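Local coordinates for protein AgaA (Rhizobium radiobacter, PDB 6HLX) that binds the opine agropinic acid in the periplasm as the substrate-binding protein of an ABC transporter that imports it into the cell, at residues A[13-18]-A[161-166]. Sequence-based numbering, arbitrary orientation.
Sequences STLDTV and FKFAGW. With SO4 (sulfate ion), chain V; EDO (1,2-ethanediol), chain Y.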
loop_
_atom_site.group_PDB
_atom_site.type_symbol
_atom_site.label_atom_id
_atom_site.label_comp_id
_atom_site.label_asym_id
_atom_site.label_seq_id
_atom_site.Cartn_x
_atom_site.Cartn_y
_atom_site.Cartn_z
ATOM N N SER A 13 -8.997 9.901 5.022
ATOM C CA SER A 13 -8.579 11.240 5.461
ATOM C C SER A 13 -8.632 12.204 4.263
ATOM O O SER A 13 -8.883 13.398 4.434
ATOM C CB SER A 13 -7.163 11.184 6.025
ATOM O OG SER A 13 -6.286 10.686 5.031
ATOM N N THR A 14 -8.446 11.658 3.044
ATOM C CA THR A 14 -8.510 12.408 1.787
ATOM C C THR A 14 -8.690 11.484 0.590
ATOM O O THR A 14 -8.293 10.317 0.633
ATOM C CB THR A 14 -7.262 13.304 1.577
ATOM O OG1 THR A 14 -7.495 14.123 0.415
ATOM C CG2 THR A 14 -5.957 12.502 1.405
ATOM N N LEU A 15 -9.283 12.020 -0.487
ATOM C CA LEU A 15 -9.370 11.292 -1.741
ATOM C C LEU A 15 -8.370 11.911 -2.747
ATOM O O LEU A 15 -8.320 11.480 -3.896
ATOM C CB LEU A 15 -10.792 11.282 -2.298
ATOM C CG LEU A 15 -11.814 10.460 -1.488
ATOM C CD1 LEU A 15 -13.195 10.533 -2.151
ATOM C CD2 LEU A 15 -11.373 8.984 -1.383
ATOM N N ASP A 16 -7.569 12.922 -2.298
ATOM C CA ASP A 16 -6.541 13.578 -3.131
ATOM C C ASP A 16 -5.734 12.434 -3.788
ATOM O O ASP A 16 -5.204 11.563 -3.095
ATOM C CB ASP A 16 -5.659 14.519 -2.281
ATOM C CG ASP A 16 -4.585 15.242 -3.064
ATOM O OD1 ASP A 16 -4.128 14.699 -4.089
ATOM O OD2 ASP A 16 -4.164 16.327 -2.626
ATOM N N THR A 17 -5.779 12.352 -5.125
ATOM C CA THR A 17 -5.260 11.146 -5.781
ATOM C C THR A 17 -3.820 10.820 -5.481
ATOM O O THR A 17 -3.515 9.632 -5.319
ATOM C CB THR A 17 -5.501 11.139 -7.293
ATOM O OG1 THR A 17 -4.695 12.145 -7.919
ATOM C CG2 THR A 17 -7.013 11.337 -7.646
ATOM N N VAL A 18 -2.946 11.844 -5.386
ATOM C CA VAL A 18 -1.495 11.629 -5.256
ATOM C C VAL A 18 -1.071 11.178 -3.837
ATOM O O VAL A 18 0.053 10.683 -3.662
ATOM C CB VAL A 18 -0.670 12.847 -5.737
ATOM C CG1 VAL A 18 -1.010 13.223 -7.178
ATOM C CG2 VAL A 18 -0.825 14.043 -4.796
ATOM N N PHE A 161 -17.084 4.265 -11.698
ATOM C CA PHE A 161 -18.088 4.948 -10.870
ATOM C C PHE A 161 -17.744 6.422 -10.711
ATOM O O PHE A 161 -16.559 6.779 -10.666
ATOM C CB PHE A 161 -18.215 4.291 -9.488
ATOM C CG PHE A 161 -18.706 2.856 -9.491
ATOM C CD1 PHE A 161 -20.073 2.572 -9.437
ATOM C CD2 PHE A 161 -17.803 1.794 -9.497
ATOM C CE1 PHE A 161 -20.530 1.246 -9.429
ATOM C CE2 PHE A 161 -18.261 0.467 -9.504
ATOM C CZ PHE A 161 -19.622 0.205 -9.471
ATOM N N LYS A 162 -18.782 7.266 -10.612
ATOM C CA LYS A 162 -18.661 8.718 -10.442
ATOM C C LYS A 162 -18.895 9.020 -8.981
ATOM O O LYS A 162 -19.757 8.399 -8.356
ATOM C CB LYS A 162 -19.766 9.464 -11.228
ATOM C CG LYS A 162 -19.877 9.150 -12.710
ATOM C CD LYS A 162 -20.913 10.053 -13.388
ATOM C CE LYS A 162 -22.350 9.638 -13.147
ATOM N NZ LYS A 162 -23.277 10.447 -13.982
ATOM N N PHE A 163 -18.188 10.014 -8.442
ATOM C CA PHE A 163 -18.409 10.442 -7.065
ATOM C C PHE A 163 -19.818 11.047 -6.968
ATOM O O PHE A 163 -20.204 11.876 -7.809
ATOM C CB PHE A 163 -17.366 11.496 -6.687
ATOM C CG PHE A 163 -17.522 12.091 -5.308
ATOM C CD1 PHE A 163 -16.954 11.473 -4.198
ATOM C CD2 PHE A 163 -18.196 13.297 -5.125
ATOM C CE1 PHE A 163 -17.048 12.063 -2.917
ATOM C CE2 PHE A 163 -18.320 13.869 -3.849
ATOM C CZ PHE A 163 -17.744 13.247 -2.752
ATOM N N ALA A 164 -20.599 10.627 -5.959
ATOM C CA ALA A 164 -21.951 11.179 -5.827
ATOM C C ALA A 164 -22.129 12.007 -4.556
ATOM O O ALA A 164 -22.851 13.006 -4.584
ATOM C CB ALA A 164 -23.000 10.090 -5.938
ATOM N N GLY A 165 -21.392 11.678 -3.506
ATOM C CA GLY A 165 -21.463 12.447 -2.265
ATOM C C GLY A 165 -20.660 11.829 -1.148
ATOM O O GLY A 165 -20.325 10.640 -1.194
ATOM N N TRP A 166 -20.340 12.647 -0.146
ATOM C CA TRP A 166 -19.608 12.187 1.018
ATOM C C TRP A 166 -20.299 12.773 2.251
ATOM O O TRP A 166 -20.339 13.994 2.413
ATOM C CB TRP A 166 -18.156 12.668 0.933
ATOM C CG TRP A 166 -17.190 12.204 2.000
ATOM C CD1 TRP A 166 -17.471 11.637 3.215
ATOM C CD2 TRP A 166 -15.761 12.229 1.886
ATOM N NE1 TRP A 166 -16.287 11.349 3.883
ATOM C CE2 TRP A 166 -15.227 11.712 3.088
ATOM C CE3 TRP A 166 -14.877 12.638 0.870
ATOM C CZ2 TRP A 166 -13.839 11.583 3.297
ATOM C CZ3 TRP A 166 -13.506 12.556 1.094
ATOM C CH2 TRP A 166 -13.000 12.045 2.300
HETATM S S SO4 V . -22.916 9.260 -17.220
HETATM O O1 SO4 V . -23.194 8.231 -16.174
HETATM O O2 SO4 V . -24.225 9.792 -17.755
HETATM O O3 SO4 V . -22.181 8.685 -18.366
HETATM O O4 SO4 V . -22.169 10.379 -16.618
HETATM C C1 EDO Y . -21.777 16.331 4.879
HETATM O O1 EDO Y . -20.528 15.811 5.199
HETATM C C2 EDO Y . -22.621 15.992 6.083
HETATM O O2 EDO Y . -22.158 16.760 7.169
#
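Leu15 reaches from the loop after strand 3-8 to two aromatic rings, Trp166 and Phe163, in a purely apolar contact with no hydrogen bond between the segments. Leu15 CB stands 4.5 Å from Trp166 CZ3. One bond further, Leu15 CG lies 3.7 Å from Trp166 CZ3, the benzo corner of the indole. There the side chain forks. CD1 is anti to CA (chi2 180°), which carries this methyl out to the rings: Leu15 CD1 lies 3.8 Å from Trp166 CZ3 and 4.0 Å from its CE3, while also meeting Phe163 CE1 at 4.2 Å. Leu15 CD2 diverges and ends 4.8 Å from Trp166 CZ3. CD1 thus touches both rings; it meets the Phe163 ring obliquely, as CG does the indole. At the pyrrole ring Trp166 NE1 donates to Glu11 OE1, just upstream of Ser13, and Arg168 makes a cation-pi contact with the indole. The NE1 bond probably limits rotation of the indole, whose benzo ring meets Leu15. Within the loop, Asp16 N bonds to Thr14 OG1 at 3.0 Å, an ST turn that folds the chain around Leu15. Ile172 of strand 171-176 touches both Leu15 and Trp166, and Val28 of helix 23-32 packs on Leu15. The contact joins the loop leading into helix 23-32 to strand 161-167, an outermost strand of the seven-stranded mixed sheet, where Ala164 and Gly165 form a classic beta bulge opposite Thr173.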